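Local atomic coordinates of hydratase ChsH1 (Mycobacterium tuberculosis, PDB entry 4W78), a protein that hydrates the double bond of a steroid enoyl-CoA intermediate during cholesterol side-chain degradation, working in complex with the hydratase ChsH2. Residues Pro26-Val36 with Ile60-Trp70; Gln107-Glu117 with Trp148-Glu157. One frame throughout, in Å; residues are numbered along the deposited sequence.

Interaction 1 (Pro26-Val36 with Ile60-Trp70); sequences PVNQPMINNWV and IVAPPAMIQVW
Met66 lies over one face of the Trp35 indole where helix 29-39 of the MaoC-like hot-dog subunit packs against the turn and short helix of Ile60-Trp70, a case of two tryptophans, one from each segment, organising a buried apolar interface. Met66 CG sits almost exactly over the five-membered ring of Trp35, 3.4 Å from its centroid and 5° off the normal, a CH-pi contact. The thioether follows over the same ring in a Met-aromatic contact, and the bend at chi3 (78°) turns Met66 CE toward the backbone carbonyl of Met31. Pro63 lies obliquely against the far end of the indole, with Pro63 CB 3.7 Å from Trp35 CZ3.

Trp70 makes the return approach. Val27 CA rides over its six-membered ring at 3.8 Å from the centroid, 9° off the normal, while Val27 CG1 touches both Trp70 CZ2 and Ala62 CB. Ile32 CG1 comes to the rim of the Trp70 indole, in its plane, and Ile32 CD1 reaches on to Ala62. The side chain of Met31 runs past Trp70 in the opposite sense, so that Met31 CE lands 3.6 Å from Trp70 CZ3.

Asn28 holds the helix start beside this ring. As N-cap, its OD1 accepts from Met31 N, and its ND2 gives a nearly straight bond to Pro26 O, in the plane of the amide; together the two bonds fix which way the amide is flipped, and it stands steeply inclined to the Trp70 plane. ChsH2 packs against the same region, its Gly57 touching Trp35. In the plane of the Trp35 ring, one water accepts from Trp35 NE1 at 2.8 Å and donates to Ala65 O.

Interaction 2 (Gln107-Glu117 with Trp148-Glu157); sequences QTYHRYLLPGE and WQVGDEDVAE
A salt-bridge network centred on Arg111 joins the loop after strand 99-109 to the hairpin of strands 139-150 and 153-165. The Arg111 guanidinium is held along two of its edges. Arg111 CG lies between the backbone N and the carbonyl carbon (chi1 65°), and the chain then runs extended to NE, which carries the guanidinium out to Glu153. There the grip is side-on, with Arg111 NE 2.8 Å from Glu153 OE2. Arg111 NH2 reaches Glu153 OE1 at 3.0 Å. Both bonds lie close to the guanidinium plane but meet the carboxylate from above its own plane, the two groups being turned 36° apart. Glu117 is taken end-on by NH1 and NH2, and its OE1, which offers Arg111 NH1 the syn lone pair, also accepts from Leu114 N on the anti side. Four charged bonds thus fix the rotation of the guanidinium, and Val155 CG1 covers one face of it.

Next to the network the two segments meet as neighbouring antiparallel strands of the hot-dog sheet. Thr108 and Glu157 form a hydrogen-bonded pair, and Tyr109 and Ala156 the non-hydrogen-bonded pair that follows. Val155 and Ala156 together stand across from the single residue Trp148 on strand 139-150, a classic beta bulge. His110 N donates to Val155 O at 2.9 Å. The Leu113 side chain crosses that of Val155 at about a right angle, its CD2 3.8 Å from Val155 CB. His110 carries its imidazole obliquely past Glu157, the planes 73° apart; a water hydrogen-bonded to His110 NE2 donates to Glu157 OE2 and, at 3.3 Å, to Asp154 OD2.

How the interactions relate
The two contacts follow one another in sequence, and their centres, about 12 Å apart, lie on the same side of the chain's centre. Two probable backbone bonds join them: Val27 N to Glu117 O at 2.7 Å, and Gly116 N to Val27 O at 2.8 Å, so the residue lying over Trp70 is tied to the turn that carries one carboxylate of the Arg111 network. Ala62 and Leu113 add another backbone bond. Side chains join them too, Ile67 packing on Leu113 and Trp148, and Pro64 O lies 3.2 Å from Tyr109 CE1. Both interactions border ChsH2: Ala65 N bonds to Gln60 of that chain, while Gln107 and Thr108 continue the sheet into it.

Interaction 1 (Pro26-Val36 with Ile60-Trp70)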
loop_
_atom_site.group_PDB
_atom_site.type_symbol
_atom_site.label_atom_id
_atom_site.label_comp_id
_atom_site.label_asym_id
_atom_site.label_seq_id
_atom_site.Cartn_x
_atom_site.Cartn_y
_atom_site.Cartn_z
ATOM N N PRO A 26 12.657 -3.409 9.696
ATOM C CA PRO A 26 13.906 -3.634 8.981
ATOM C C PRO A 26 13.613 -3.725 7.489
ATOM O O PRO A 26 12.471 -3.977 7.116
ATOM C CB PRO A 26 14.359 -5.012 9.482
ATOM C CG PRO A 26 13.532 -5.285 10.705
ATOM C CD PRO A 26 12.242 -4.578 10.485
ATOM N N VAL A 27 14.628 -3.519 6.649
ATOM C CA VAL A 27 14.499 -3.834 5.222
ATOM C C VAL A 27 13.929 -5.242 5.135
ATOM O O VAL A 27 14.354 -6.143 5.880
ATOM C CB VAL A 27 15.877 -3.770 4.543
ATOM C CG1 VAL A 27 15.794 -4.225 3.074
ATOM C CG2 VAL A 27 16.448 -2.346 4.659
ATOM N N ASN A 28 12.935 -5.442 4.274
ATOM C CA ASN A 28 12.240 -6.727 4.272
ATOM C C ASN A 28 11.671 -7.086 2.910
ATOM O O ASN A 28 11.274 -6.204 2.144
ATOM C CB ASN A 28 11.131 -6.742 5.335
ATOM C CG ASN A 28 10.028 -5.775 5.036
ATOM O OD1 ASN A 28 9.067 -6.112 4.345
ATOM N ND2 ASN A 28 10.140 -4.563 5.576
ATOM N N GLN A 29 11.652 -8.384 2.628
ATOM C CA GLN A 29 11.187 -8.890 1.344
ATOM C C GLN A 29 9.720 -8.544 0.999
ATOM O O GLN A 29 9.451 -8.198 -0.149
ATOM C CB GLN A 29 11.447 -10.399 1.210
ATOM C CG GLN A 29 11.327 -10.870 -0.239
ATOM C CD GLN A 29 12.435 -10.289 -1.103
ATOM O OE1 GLN A 29 13.599 -10.311 -0.698
ATOM N NE2 GLN A 29 12.085 -9.759 -2.286
ATOM N N PRO A 30 8.775 -8.645 1.964
ATOM C CA PRO A 30 7.386 -8.332 1.601
ATOM C C PRO A 30 7.226 -6.917 1.061
ATOM O O PRO A 30 6.523 -6.728 0.059
ATOM C CB PRO A 30 6.617 -8.534 2.922
ATOM C CG PRO A 30 7.423 -9.607 3.623
ATOM C CD PRO A 30 8.861 -9.218 3.327
ATOM N N MET A 31 7.897 -5.949 1.673
ATOM C CA MET A 31 7.823 -4.576 1.166
ATOM C C MET A 31 8.614 -4.354 -0.125
ATOM O O MET A 31 8.178 -3.587 -0.964
ATOM C CB MET A 31 8.234 -3.583 2.243
ATOM C CG MET A 31 7.200 -3.494 3.318
ATOM S SD MET A 31 7.609 -2.385 4.665
ATOM C CE MET A 31 8.106 -0.911 3.770
ATOM N N ILE A 32 9.740 -5.037 -0.303
ATOM C CA ILE A 32 10.433 -5.021 -1.578
ATOM C C ILE A 32 9.497 -5.564 -2.651
ATOM O O ILE A 32 9.390 -4.978 -3.743
ATOM C CB ILE A 32 11.714 -5.869 -1.540
ATOM C CG1 ILE A 32 12.749 -5.217 -0.605
ATOM C CG2 ILE A 32 12.279 -6.059 -2.959
ATOM C CD1 ILE A 32 13.967 -6.089 -0.378
ATOM N N ASN A 33 8.818 -6.669 -2.338
ATOM C CA ASN A 33 7.878 -7.267 -3.289
ATOM C C ASN A 33 6.781 -6.293 -3.692
ATOM O O ASN A 33 6.475 -6.164 -4.876
ATOM C CB ASN A 33 7.257 -8.551 -2.732
ATOM C CG ASN A 33 8.236 -9.733 -2.713
ATOM O OD1 ASN A 33 9.253 -9.719 -3.399
ATOM N ND2 ASN A 33 7.909 -10.771 -1.952
ATOM N N ASN A 34 6.186 -5.610 -2.716
ATOM C CA ASN A 34 5.111 -4.677 -3.021
ATOM C C ASN A 34 5.618 -3.584 -3.953
ATOM O O ASN A 34 4.918 -3.161 -4.877
ATOM C CB ASN A 34 4.547 -4.048 -1.742
ATOM C CG ASN A 34 3.727 -5.029 -0.900
ATOM O OD1 ASN A 34 3.287 -6.071 -1.377
ATOM N ND2 ASN A 34 3.506 -4.670 0.355
ATOM N N TRP A 35 6.835 -3.123 -3.686
ATOM C CA TRP A 35 7.433 -2.013 -4.421
ATOM C C TRP A 35 7.820 -2.415 -5.841
ATOM O O TRP A 35 7.416 -1.744 -6.800
ATOM C CB TRP A 35 8.625 -1.476 -3.623
ATOM C CG TRP A 35 9.224 -0.169 -4.065
ATOM C CD1 TRP A 35 8.993 1.061 -3.530
ATOM C CD2 TRP A 35 10.208 0.014 -5.090
ATOM N NE1 TRP A 35 9.771 2.014 -4.169
ATOM C CE2 TRP A 35 10.521 1.391 -5.130
ATOM C CE3 TRP A 35 10.868 -0.857 -5.959
ATOM C CZ2 TRP A 35 11.452 1.918 -6.016
ATOM C CZ3 TRP A 35 11.791 -0.321 -6.868
ATOM C CH2 TRP A 35 12.062 1.050 -6.888
ATOM N N VAL A 36 8.566 -3.506 -6.007
ATOM C CA VAL A 36 8.944 -3.885 -7.379
ATOM C C VAL A 36 7.726 -4.219 -8.234
ATOM O O VAL A 36 7.716 -3.951 -9.434
ATOM C CB VAL A 36 9.993 -5.020 -7.457
ATOM C CG1 VAL A 36 11.266 -4.611 -6.721
ATOM C CG2 VAL A 36 9.433 -6.337 -6.932
ATOM N N ILE A 60 19.843 -11.423 -1.898
ATOM C CA ILE A 60 18.877 -10.437 -2.380
ATOM C C ILE A 60 19.173 -9.083 -1.749
ATOM O O ILE A 60 19.481 -9.005 -0.562
ATOM C CB ILE A 60 17.425 -10.851 -2.036
ATOM C CG1 ILE A 60 16.955 -11.956 -2.990
ATOM C CG2 ILE A 60 16.475 -9.654 -2.117
ATOM C CD1 ILE A 60 15.678 -12.657 -2.536
ATOM N N VAL A 61 19.115 -8.022 -2.549
ATOM C CA VAL A 61 19.312 -6.681 -2.025
ATOM C C VAL A 61 18.060 -5.836 -2.241
ATOM O O VAL A 61 17.234 -6.134 -3.110
ATOM C CB VAL A 61 20.529 -5.981 -2.679
ATOM C CG1 VAL A 61 21.830 -6.554 -2.140
ATOM C CG2 VAL A 61 20.474 -6.104 -4.203
ATOM N N ALA A 62 17.905 -4.789 -1.435
ATOM C CA ALA A 62 16.818 -3.845 -1.636
ATOM C C ALA A 62 17.131 -2.893 -2.794
ATOM O O ALA A 62 18.272 -2.499 -2.983
ATOM C CB ALA A 62 16.589 -3.037 -0.347
ATOM N N PRO A 63 16.106 -2.483 -3.546
ATOM C CA PRO A 63 16.340 -1.414 -4.529
ATOM C C PRO A 63 16.860 -0.157 -3.832
ATOM O O PRO A 63 16.304 0.247 -2.816
ATOM C CB PRO A 63 14.943 -1.149 -5.107
ATOM C CG PRO A 63 14.141 -2.382 -4.801
ATOM C CD PRO A 63 14.712 -2.962 -3.535
ATOM N N PRO A 64 17.928 0.463 -4.363
ATOM C CA PRO A 64 18.471 1.658 -3.705
ATOM C C PRO A 64 17.411 2.740 -3.527
ATOM O O PRO A 64 17.357 3.386 -2.471
ATOM C CB PRO A 64 19.555 2.120 -4.675
ATOM C CG PRO A 64 20.035 0.827 -5.292
ATOM C CD PRO A 64 18.802 -0.024 -5.449
ATOM N N ALA A 65 16.554 2.895 -4.534
ATOM C CA ALA A 65 15.516 3.927 -4.523
ATOM C C ALA A 65 14.428 3.700 -3.471
ATOM O O ALA A 65 13.559 4.545 -3.305
ATOM C CB ALA A 65 14.881 4.060 -5.908
ATOM N N MET A 66 14.462 2.557 -2.783
ATOM C CA MET A 66 13.578 2.349 -1.627
ATOM C C MET A 66 14.060 2.976 -0.320
ATOM O O MET A 66 13.354 2.883 0.691
ATOM C CB MET A 66 13.322 0.850 -1.381
ATOM C CG MET A 66 12.349 0.225 -2.362
ATOM S SD MET A 66 11.812 -1.413 -1.814
ATOM C CE MET A 66 10.608 -0.986 -0.555
ATOM N N ILE A 67 15.219 3.638 -0.305
ATOM C CA ILE A 67 15.782 4.100 0.974
ATOM C C ILE A 67 14.806 4.957 1.784
ATOM O O ILE A 67 14.632 4.729 2.975
ATOM C CB ILE A 67 17.163 4.787 0.834
ATOM C CG1 ILE A 67 17.776 5.050 2.219
ATOM C CG2 ILE A 67 17.069 6.098 0.042
ATOM C CD1 ILE A 67 18.175 3.780 2.944
ATOM N N GLN A 68 14.115 5.880 1.124
ATOM C CA GLN A 68 13.196 6.762 1.830
ATOM C C GLN A 68 11.924 6.033 2.260
ATOM O O GLN A 68 11.247 6.453 3.200
ATOM C CB GLN A 68 12.866 7.955 0.930
ATOM C CG GLN A 68 12.183 9.115 1.599
ATOM C CD GLN A 68 12.143 10.344 0.691
ATOM O OE1 GLN A 68 12.863 10.426 -0.288
ATOM N NE2 GLN A 68 11.279 11.288 1.014
ATOM N N VAL A 69 11.587 4.935 1.579
ATOM C CA VAL A 69 10.388 4.179 1.926
ATOM C C VAL A 69 10.468 3.611 3.343
ATOM O O VAL A 69 9.492 3.645 4.094
ATOM C CB VAL A 69 10.151 3.036 0.904
ATOM C CG1 VAL A 69 8.917 2.245 1.250
ATOM C CG2 VAL A 69 10.031 3.631 -0.493
ATOM N N TRP A 70 11.648 3.121 3.716
ATOM C CA TRP A 70 11.769 2.443 5.001
ATOM C C TRP A 70 11.406 3.357 6.149
ATOM O O TRP A 70 10.815 2.904 7.146
ATOM C CB TRP A 70 13.187 1.888 5.192
ATOM C CG TRP A 70 13.598 1.004 4.061
ATOM C CD1 TRP A 70 14.622 1.223 3.190
ATOM C CD2 TRP A 70 12.962 -0.210 3.637
ATOM N NE1 TRP A 70 14.674 0.214 2.254
ATOM C CE2 TRP A 70 13.671 -0.679 2.512
ATOM C CE3 TRP A 70 11.870 -0.952 4.106
ATOM C CZ2 TRP A 70 13.316 -1.842 1.840
ATOM C CZ3 TRP A 70 11.515 -2.110 3.435
ATOM C CH2 TRP A 70 12.245 -2.545 2.316
HETATM O O HOH W 1 10.778 4.669 -4.047
#

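Interaction 2 (Gln107-Glu117 with Trp148-Glu157)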
loop_
_atom_site.group_PDB
_atom_site.type_symbol
_atom_site.label_atom_id
_atom_site.label_comp_id
_atom_site.label_asym_id
_atom_site.label_seq_id
_atom_site.Cartn_x
_atom_site.Cartn_y
_atom_site.Cartn_z
ATOM N N GLN A 107 19.583 11.865 -4.263
ATOM C CA GLN A 107 19.896 10.775 -3.346
ATOM C C GLN A 107 21.218 10.113 -3.728
ATOM O O GLN A 107 21.480 9.871 -4.912
ATOM C CB GLN A 107 18.775 9.722 -3.354
ATOM C CG GLN A 107 17.431 10.263 -2.849
ATOM C CD GLN A 107 16.412 9.170 -2.548
ATOM O OE1 GLN A 107 16.504 8.058 -3.055
ATOM N NE2 GLN A 107 15.428 9.494 -1.699
ATOM N N THR A 108 22.042 9.827 -2.723
ATOM C CA THR A 108 23.301 9.109 -2.925
ATOM C C THR A 108 23.242 7.807 -2.127
ATOM O O THR A 108 22.829 7.795 -0.958
ATOM C CB THR A 108 24.495 9.955 -2.453
ATOM O OG1 THR A 108 24.585 11.143 -3.256
ATOM C CG2 THR A 108 25.802 9.172 -2.536
ATOM N N TYR A 109 23.602 6.701 -2.766
ATOM C CA TYR A 109 23.537 5.389 -2.119
ATOM C C TYR A 109 24.954 4.859 -1.911
ATOM O O TYR A 109 25.671 4.569 -2.870
ATOM C CB TYR A 109 22.711 4.413 -2.969
ATOM C CG TYR A 109 21.438 5.038 -3.498
ATOM C CD1 TYR A 109 20.361 5.304 -2.650
ATOM C CD2 TYR A 109 21.318 5.384 -4.837
ATOM C CE1 TYR A 109 19.203 5.903 -3.131
ATOM C CE2 TYR A 109 20.173 5.979 -5.324
ATOM C CZ TYR A 109 19.113 6.230 -4.463
ATOM O OH TYR A 109 17.983 6.819 -4.962
ATOM N N HIS A 110 25.371 4.741 -0.654
ATOM C CA HIS A 110 26.751 4.326 -0.402
ATOM C C HIS A 110 26.968 2.839 -0.668
ATOM O O HIS A 110 28.043 2.433 -1.118
ATOM C CB HIS A 110 27.182 4.696 1.012
ATOM C CG HIS A 110 27.069 6.158 1.308
ATOM N ND1 HIS A 110 27.639 7.124 0.507
ATOM C CD2 HIS A 110 26.448 6.820 2.314
ATOM C CE1 HIS A 110 27.371 8.319 1.005
ATOM N NE2 HIS A 110 26.652 8.162 2.103
ATOM N N ARG A 111 25.946 2.041 -0.374
ATOM C CA ARG A 111 25.932 0.617 -0.689
ATOM C C ARG A 111 24.492 0.141 -0.761
ATOM O O ARG A 111 23.562 0.880 -0.405
ATOM C CB ARG A 111 26.692 -0.201 0.368
ATOM C CG ARG A 111 26.077 -0.186 1.771
ATOM C CD ARG A 111 26.672 -1.322 2.590
ATOM N NE ARG A 111 26.270 -1.299 3.993
ATOM C CZ ARG A 111 25.221 -1.948 4.487
ATOM N NH1 ARG A 111 24.427 -2.660 3.696
ATOM N NH2 ARG A 111 24.958 -1.869 5.787
ATOM N N TYR A 112 24.311 -1.095 -1.220
ATOM C CA TYR A 112 23.008 -1.737 -1.256
ATOM C C TYR A 112 22.699 -2.339 0.115
ATOM O O TYR A 112 23.603 -2.824 0.815
ATOM C CB TYR A 112 22.990 -2.838 -2.335
ATOM C CG TYR A 112 22.810 -2.315 -3.748
ATOM C CD1 TYR A 112 23.739 -1.443 -4.318
ATOM C CD2 TYR A 112 21.722 -2.697 -4.512
ATOM C CE1 TYR A 112 23.567 -0.954 -5.610
ATOM C CE2 TYR A 112 21.548 -2.236 -5.805
ATOM C CZ TYR A 112 22.465 -1.357 -6.346
ATOM O OH TYR A 112 22.273 -0.888 -7.626
ATOM N N LEU A 113 21.429 -2.295 0.504
ATOM C CA LEU A 113 20.993 -2.864 1.783
ATOM C C LEU A 113 20.438 -4.276 1.647
ATOM O O LEU A 113 19.879 -4.651 0.610
ATOM C CB LEU A 113 19.930 -1.970 2.416
ATOM C CG LEU A 113 20.325 -0.505 2.552
ATOM C CD1 LEU A 113 19.158 0.254 3.163
ATOM C CD2 LEU A 113 21.602 -0.356 3.388
ATOM N N LEU A 114 20.572 -5.054 2.715
ATOM C CA LEU A 114 20.076 -6.424 2.751
ATOM C C LEU A 114 18.834 -6.546 3.632
ATOM O O LEU A 114 18.732 -5.868 4.653
ATOM C CB LEU A 114 21.162 -7.341 3.317
ATOM C CG LEU A 114 22.496 -7.349 2.573
ATOM C CD1 LEU A 114 23.573 -7.992 3.448
ATOM C CD2 LEU A 114 22.340 -8.128 1.272
ATOM N N PRO A 115 17.876 -7.403 3.241
ATOM C CA PRO A 115 16.781 -7.728 4.158
ATOM C C PRO A 115 17.300 -8.066 5.560
ATOM O O PRO A 115 18.302 -8.782 5.694
ATOM C CB PRO A 115 16.129 -8.944 3.501
ATOM C CG PRO A 115 16.346 -8.701 2.026
ATOM C CD PRO A 115 17.717 -8.064 1.930
ATOM N N GLY A 116 16.643 -7.514 6.575
ATOM C CA GLY A 116 17.040 -7.707 7.959
ATOM C C GLY A 116 17.775 -6.510 8.533
ATOM O O GLY A 116 17.786 -6.306 9.749
ATOM N N GLU A 117 18.377 -5.697 7.667
ATOM C CA GLU A 117 19.064 -4.501 8.139
ATOM C C GLU A 117 18.071 -3.435 8.561
ATOM O O GLU A 117 17.063 -3.229 7.889
ATOM C CB GLU A 117 20.023 -3.962 7.086
ATOM C CG GLU A 117 21.143 -4.940 6.776
ATOM C CD GLU A 117 22.302 -4.290 6.060
ATOM O OE1 GLU A 117 22.151 -3.931 4.872
ATOM O OE2 GLU A 117 23.366 -4.139 6.698
ATOM N N TRP A 148 20.849 8.458 6.160
ATOM C CA TRP A 148 20.393 7.174 6.676
ATOM C C TRP A 148 21.576 6.345 7.126
ATOM O O TRP A 148 22.624 6.311 6.462
ATOM C CB TRP A 148 19.623 6.374 5.621
ATOM C CG TRP A 148 18.271 6.936 5.258
ATOM C CD1 TRP A 148 17.082 6.668 5.874
ATOM C CD2 TRP A 148 17.978 7.841 4.188
ATOM N NE1 TRP A 148 16.055 7.345 5.239
ATOM C CE2 TRP A 148 16.587 8.066 4.199
ATOM C CE3 TRP A 148 18.757 8.462 3.197
ATOM C CZ2 TRP A 148 15.957 8.903 3.277
ATOM C CZ3 TRP A 148 18.124 9.285 2.267
ATOM C CH2 TRP A 148 16.739 9.506 2.321
ATOM N N GLN A 149 21.379 5.649 8.239
ATOM C CA GLN A 149 22.404 4.799 8.813
ATOM C C GLN A 149 21.878 3.401 9.085
ATOM O O GLN A 149 20.678 3.199 9.284
ATOM C CB GLN A 149 22.897 5.394 10.129
ATOM C CG GLN A 149 23.564 6.737 9.966
ATOM C CD GLN A 149 24.138 7.226 11.267
ATOM O OE1 GLN A 149 23.401 7.543 12.199
ATOM N NE2 GLN A 149 25.459 7.264 11.352
ATOM N N VAL A 150 22.794 2.442 9.098
ATOM C CA VAL A 150 22.527 1.138 9.686
ATOM C C VAL A 150 23.528 1.054 10.822
ATOM O O VAL A 150 24.734 1.014 10.589
ATOM C CB VAL A 150 22.730 0.003 8.676
ATOM C CG1 VAL A 150 22.656 -1.354 9.379
ATOM C CG2 VAL A 150 21.679 0.090 7.556
ATOM N N GLY A 151 23.035 1.090 12.057
ATOM C CA GLY A 151 23.915 1.274 13.200
ATOM C C GLY A 151 24.592 2.629 13.090
ATOM O O GLY A 151 23.927 3.653 12.917
ATOM N N ASP A 152 25.920 2.636 13.169
ATOM C CA ASP A 152 26.685 3.875 13.043
ATOM C C ASP A 152 27.243 4.085 11.633
ATOM O O ASP A 152 28.052 4.985 11.411
ATOM C CB ASP A 152 27.846 3.884 14.043
ATOM C CG ASP A 152 27.383 4.051 15.476
ATOM O OD1 ASP A 152 26.395 4.784 15.705
ATOM O OD2 ASP A 152 28.016 3.452 16.375
ATOM N N GLU A 153 26.811 3.257 10.686
ATOM C CA GLU A 153 27.344 3.301 9.328
ATOM C C GLU A 153 26.420 4.092 8.415
ATOM O O GLU A 153 25.254 3.737 8.257
ATOM C CB GLU A 153 27.497 1.878 8.776
ATOM C CG GLU A 153 27.922 1.810 7.304
ATOM C CD GLU A 153 27.692 0.440 6.682
ATOM O OE1 GLU A 153 27.113 -0.440 7.357
ATOM O OE2 GLU A 153 28.094 0.243 5.515
ATOM N N ASP A 154 26.938 5.146 7.785
ATOM C CA ASP A 154 26.140 5.886 6.810
ATOM C C ASP A 154 25.937 5.021 5.575
ATOM O O ASP A 154 26.909 4.519 4.996
ATOM C CB ASP A 154 26.827 7.189 6.389
ATOM C CG ASP A 154 26.891 8.219 7.499
ATOM O OD1 ASP A 154 26.384 7.971 8.610
ATOM O OD2 ASP A 154 27.456 9.304 7.243
ATOM N N VAL A 155 24.686 4.847 5.164
ATOM C CA VAL A 155 24.399 4.001 4.000
ATOM C C VAL A 155 23.778 4.761 2.830
ATOM O O VAL A 155 23.800 4.281 1.703
ATOM C CB VAL A 155 23.505 2.791 4.348
ATOM C CG1 VAL A 155 24.227 1.863 5.335
ATOM C CG2 VAL A 155 22.162 3.239 4.920
ATOM N N ALA A 156 23.211 5.930 3.098
ATOM C CA ALA A 156 22.627 6.747 2.032
ATOM C C ALA A 156 22.451 8.162 2.530
ATOM O O ALA A 156 22.465 8.422 3.732
ATOM C CB ALA A 156 21.277 6.188 1.590
ATOM N N GLU A 157 22.264 9.091 1.601
ATOM C CA GLU A 157 21.998 10.462 1.987
ATOM C C GLU A 157 21.171 11.153 0.926
ATOM O O GLU A 157 21.049 10.661 -0.201
ATOM C CB GLU A 157 23.275 11.241 2.330
ATOM C CG GLU A 157 24.296 11.470 1.256
ATOM C CD GLU A 157 25.365 12.447 1.755
ATOM O OE1 GLU A 157 25.544 13.513 1.144
ATOM O OE2 GLU A 157 25.996 12.160 2.792
HETATM O O HOH W 2 26.488 10.170 4.221
HETATM O O HOH W 3 21.689 2.600 0.334
#